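Local structure of protein CT_858 (Chlamydia trachomatis, 3DOR) at residues 262-268 with 277-283; 290-294 with 559-564. The protein is a secreted chlamydial protease, CPAF, that probably acts as a serine-type endopeptidase of the S41 kind and is a dimer in its mature form. The contacts are given in a common frame with arbitrary orientation. Numbering follows the deposited sequence.

From the N terminus, the chain first runs through the loop 262-268, turns back after strand 268-271 and returns as strand 278-284, so interaction 1 closes a short local loop. The next strand, 290-297, pairs antiparallel with 278-284 and opens interaction 2, which closes only 265 residues later when helix 549-564 packs on it. The two contacts therefore stand in series, neither nested nor crossed, with centres about 12 Å apart. Val283 N lies 2.7 Å from His291 O and Ser281 O lies 2.8 Å from Val293 N, while Val283 packs on Cys560 and Val293. Interaction 1 fastens the lead-in of the edge hairpin to strand 278-284, and interaction 2 packs strand 290-297 on the C-terminal helix.

Interaction 1: residues 262-268 with 277-283; sequences LPVIGPV and RAYISSV
Residues 262-268 form an irregular, mostly extended loop crossing strand 278-283 obliquely, contacts from Leu262 to Pro267 climbing in step on both; Ile265 bends it (phi/psi -78/-14) and Gly266 follows fully extended (-180/-177). The backbones draw together toward Val268, whose CA lies 4.3 Å from the CA of Ser281. There Pro267 O accepts a weak hydrogen bond from Ser282 N (3.4 Å) and a CA-H...O contact from Ser281 CA (3.2 Å); Val268 CA approaches Ile280 O at 3.5 Å. This is the lead-in to the edge hairpin of the mixed sheet, in which strand 268-271 turns back into 278-284. Farther from that junction the gap widens and side chains bridge it. Arg277, extended with chi1 to chi3 all t, sends NH1 to Leu262 O (2.8 Å), with a weaker bond from NH2 to the same oxygen (3.2 Å); NH1 also bonds Asp259 O. Tyr279, chi1 p, points its ring at the loop, and its OH accepts from Ile265 N (3.1 Å). Water 1 links Tyr279 OH (2.6 Å) to Pro263 O (3.0 Å). Ile265 CG1 lies at the ring edge, 4.0 Å from Tyr279 CE1, while Val264 CB approaches Tyr279 CZ (4.1 Å) and Val268 CG2 approaches Tyr279 CD1 (4.1 Å). Ser281, chi1 m, donates from OG to Gly266 O (3.1 Å). A side chain on Gly266 would run into Ser282 O. Ile265, chi1 p and chi2 t, reaches across the strand direction, its CD1 meeting Val283 CG2 at 4.0 Å, and its carbonyl O accepts a bond from Lys556 of helix 549-564.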
# COMPACT_ATOMS: atom_id res chain seq x y z
N LEU B 262 18.57 -8.74 29.64
CA LEU B 262 19.44 -9.67 30.34
C LEU B 262 20.88 -9.17 30.49
O LEU B 262 21.49 -8.68 29.53
CB LEU B 262 19.44 -11.02 29.63
CG LEU B 262 18.06 -11.66 29.46
CD1 LEU B 262 18.19 -12.90 28.60
CD2 LEU B 262 17.48 -12.01 30.83
N PRO B 263 21.43 -9.25 31.71
CA PRO B 263 22.81 -8.81 31.94
C PRO B 263 23.78 -9.84 31.36
O PRO B 263 23.38 -10.96 31.05
CB PRO B 263 22.89 -8.69 33.47
CG PRO B 263 21.83 -9.62 33.97
CD PRO B 263 20.71 -9.43 32.99
N VAL B 264 25.05 -9.47 31.18
CA VAL B 264 26.02 -10.40 30.61
C VAL B 264 26.10 -11.66 31.46
O VAL B 264 25.99 -11.60 32.68
CB VAL B 264 27.43 -9.76 30.48
CG1 VAL B 264 27.35 -8.52 29.62
CG2 VAL B 264 27.99 -9.41 31.84
N ILE B 265 26.29 -12.80 30.80
CA ILE B 265 26.34 -14.08 31.48
C ILE B 265 27.67 -14.37 32.18
O ILE B 265 27.77 -15.27 33.01
CB ILE B 265 26.02 -15.22 30.49
CG1 ILE B 265 27.09 -15.28 29.39
CG2 ILE B 265 24.64 -15.00 29.89
CD1 ILE B 265 26.88 -16.35 28.34
N GLY B 266 28.70 -13.59 31.86
CA GLY B 266 29.99 -13.79 32.48
C GLY B 266 31.00 -12.79 31.96
O GLY B 266 30.64 -11.92 31.17
N PRO B 267 32.27 -12.89 32.39
CA PRO B 267 33.28 -11.95 31.92
C PRO B 267 33.43 -12.04 30.40
O PRO B 267 33.69 -13.11 29.85
CB PRO B 267 34.55 -12.38 32.68
CG PRO B 267 34.30 -13.83 32.96
CD PRO B 267 32.85 -13.84 33.35
N VAL B 268 33.26 -10.90 29.74
CA VAL B 268 33.34 -10.82 28.30
C VAL B 268 34.75 -10.94 27.74
O VAL B 268 35.65 -10.22 28.15
CB VAL B 268 32.73 -9.50 27.81
CG1 VAL B 268 32.87 -9.38 26.30
CG2 VAL B 268 31.28 -9.42 28.22
N ARG B 277 23.44 -7.20 19.42
CA ARG B 277 24.14 -7.31 20.69
C ARG B 277 24.68 -8.75 20.64
O ARG B 277 23.92 -9.71 20.54
CB ARG B 277 23.20 -7.18 21.89
CG ARG B 277 23.92 -7.44 23.21
CD ARG B 277 23.06 -7.21 24.45
NE ARG B 277 23.84 -7.45 25.66
CZ ARG B 277 23.32 -7.63 26.87
NH1 ARG B 277 22.01 -7.59 27.05
NH2 ARG B 277 24.11 -7.87 27.90
N ALA B 278 26.00 -8.89 20.67
CA ALA B 278 26.59 -10.21 20.61
C ALA B 278 27.96 -10.19 21.25
O ALA B 278 28.73 -9.24 21.06
CB ALA B 278 26.69 -10.66 19.15
N TYR B 279 28.27 -11.24 22.00
CA TYR B 279 29.55 -11.32 22.65
C TYR B 279 29.90 -12.75 23.02
O TYR B 279 29.12 -13.67 22.78
CB TYR B 279 29.55 -10.43 23.91
CG TYR B 279 28.56 -10.84 24.98
CD1 TYR B 279 28.88 -11.82 25.91
CD2 TYR B 279 27.28 -10.27 25.03
CE1 TYR B 279 27.97 -12.23 26.88
CE2 TYR B 279 26.36 -10.68 26.00
CZ TYR B 279 26.71 -11.65 26.91
OH TYR B 279 25.80 -12.08 27.86
N ILE B 280 31.08 -12.92 23.58
CA ILE B 280 31.56 -14.22 24.01
C ILE B 280 32.01 -14.03 25.45
O ILE B 280 32.72 -13.07 25.74
CB ILE B 280 32.77 -14.69 23.18
CG1 ILE B 280 32.38 -14.84 21.71
CG2 ILE B 280 33.27 -16.01 23.72
CD1 ILE B 280 33.52 -15.35 20.83
N SER B 281 31.58 -14.92 26.33
CA SER B 281 31.97 -14.88 27.74
C SER B 281 32.38 -16.28 28.14
O SER B 281 32.23 -17.22 27.37
CB SER B 281 30.80 -14.45 28.63
OG SER B 281 30.40 -13.12 28.36
N SER B 282 32.90 -16.43 29.35
CA SER B 282 33.29 -17.74 29.85
C SER B 282 32.25 -18.20 30.86
O SER B 282 31.88 -17.46 31.76
CB SER B 282 34.66 -17.67 30.53
OG SER B 282 34.66 -16.65 31.51
N VAL B 283 31.76 -19.42 30.68
CA VAL B 283 30.77 -20.01 31.57
C VAL B 283 31.44 -21.17 32.31
O VAL B 283 32.09 -22.01 31.69
CB VAL B 283 29.56 -20.54 30.77
CG1 VAL B 283 28.61 -21.30 31.69
CG2 VAL B 283 28.83 -19.38 30.11
O HOH W 1 23.35 -11.18 28.04

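Interaction 2: residues 290-294 with 559-564; sequences SHKVG and VCQLIN
Strand 290-294 is regularly extended and meets the alpha-helical turns 559-564 at 101°, the axes passing 10.3 Å apart. His291 and Val293 point toward the helix; Ser290 and Lys292 point away. Val559, chi1 t, sets CG1 4.0 Å from Val293 CG2. One residue on, Cys560, whose CA is 7.8 Å from the CA of His291, brings SG obliquely to within 4.2 Å of His291 CD2. Ile563, a turn later with chi1 m and chi2 t, fits between the two strand side chains: CD1 touches His291 CB (3.6 Å) and Val293 CG2 (4.1 Å), and CG2 covers one face of the imidazole in a CH-pi contact, 4.0 Å from its centroid. Asn564 ND2 donates to water 2 (2.8 Å), which also bonds His291 NE2 (2.7 Å); His291 ND1 is hydrogen-bonded to Glu332 OE1. This is alpha-on-beta packing: helix 549-564 lies across strands 278-284, 290-297, 333-337 and 457-461, with Val559 on Ile335 and Cys458.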
# COMPACT_ATOMS: atom_id res chain seq x y z
N SER B 290 35.83 -24.14 32.95
CA SER B 290 35.32 -23.05 32.12
C SER B 290 35.17 -23.37 30.65
O SER B 290 36.00 -24.07 30.07
CB SER B 290 36.19 -21.80 32.27
OG SER B 290 36.14 -21.32 33.60
N HIS B 291 34.12 -22.82 30.05
CA HIS B 291 33.79 -23.00 28.65
C HIS B 291 33.54 -21.64 28.01
O HIS B 291 33.00 -20.74 28.65
CB HIS B 291 32.51 -23.82 28.52
CG HIS B 291 32.59 -25.20 29.08
ND1 HIS B 291 33.27 -26.22 28.45
CD2 HIS B 291 32.07 -25.73 30.21
CE1 HIS B 291 33.17 -27.32 29.17
NE2 HIS B 291 32.44 -27.05 30.24
N LYS B 292 33.93 -21.48 26.75
CA LYS B 292 33.68 -20.22 26.06
C LYS B 292 32.31 -20.34 25.43
O LYS B 292 32.02 -21.30 24.71
CB LYS B 292 34.75 -19.95 24.99
CG LYS B 292 36.16 -19.91 25.55
CD LYS B 292 37.09 -19.04 24.71
CE LYS B 292 37.26 -19.56 23.31
NZ LYS B 292 38.09 -18.65 22.47
N VAL B 293 31.44 -19.38 25.70
CA VAL B 293 30.09 -19.44 25.16
C VAL B 293 29.67 -18.14 24.50
O VAL B 293 29.90 -17.05 25.02
CB VAL B 293 29.08 -19.79 26.28
CG1 VAL B 293 27.65 -19.80 25.73
CG2 VAL B 293 29.43 -21.16 26.88
N GLY B 294 29.04 -18.26 23.34
CA GLY B 294 28.57 -17.08 22.65
C GLY B 294 27.18 -16.69 23.11
O GLY B 294 26.39 -17.53 23.55
N VAL B 559 23.41 -24.86 29.69
CA VAL B 559 24.38 -24.78 28.59
C VAL B 559 25.56 -25.72 28.86
O VAL B 559 26.03 -26.39 27.95
CB VAL B 559 24.90 -23.32 28.39
CG1 VAL B 559 26.07 -23.29 27.39
CG2 VAL B 559 23.77 -22.45 27.88
N CYS B 560 26.04 -25.76 30.11
CA CYS B 560 27.15 -26.66 30.43
C CYS B 560 26.74 -28.11 30.13
O CYS B 560 27.55 -28.89 29.63
CB CYS B 560 27.56 -26.50 31.90
SG CYS B 560 28.46 -24.97 32.24
N GLN B 561 25.50 -28.47 30.44
CA GLN B 561 25.03 -29.82 30.15
C GLN B 561 25.03 -30.06 28.65
O GLN B 561 25.39 -31.14 28.19
CB GLN B 561 23.62 -30.06 30.69
CG GLN B 561 23.53 -30.18 32.19
CD GLN B 561 22.10 -30.41 32.66
OE1 GLN B 561 21.51 -31.45 32.39
NE2 GLN B 561 21.54 -29.43 33.36
N LEU B 562 24.63 -29.05 27.87
CA LEU B 562 24.63 -29.20 26.42
C LEU B 562 26.06 -29.46 25.94
O LEU B 562 26.29 -30.32 25.09
CB LEU B 562 24.10 -27.95 25.72
CG LEU B 562 22.59 -27.67 25.73
CD1 LEU B 562 22.32 -26.34 25.04
CD2 LEU B 562 21.84 -28.80 25.03
N ILE B 563 27.01 -28.70 26.47
CA ILE B 563 28.40 -28.87 26.07
C ILE B 563 28.87 -30.27 26.48
O ILE B 563 29.51 -30.96 25.70
CB ILE B 563 29.32 -27.80 26.70
CG1 ILE B 563 28.93 -26.42 26.16
CG2 ILE B 563 30.78 -28.09 26.37
CD1 ILE B 563 29.76 -25.28 26.70
N ASN B 564 28.52 -30.69 27.70
CA ASN B 564 28.91 -32.01 28.19
C ASN B 564 28.39 -33.13 27.30
O ASN B 564 29.10 -34.10 27.05
CB ASN B 564 28.39 -32.24 29.62
CG ASN B 564 29.14 -31.43 30.65
OD1 ASN B 564 28.74 -31.39 31.82
ND2 ASN B 564 30.22 -30.78 30.24
O HOH W 2 30.89 -28.61 31.82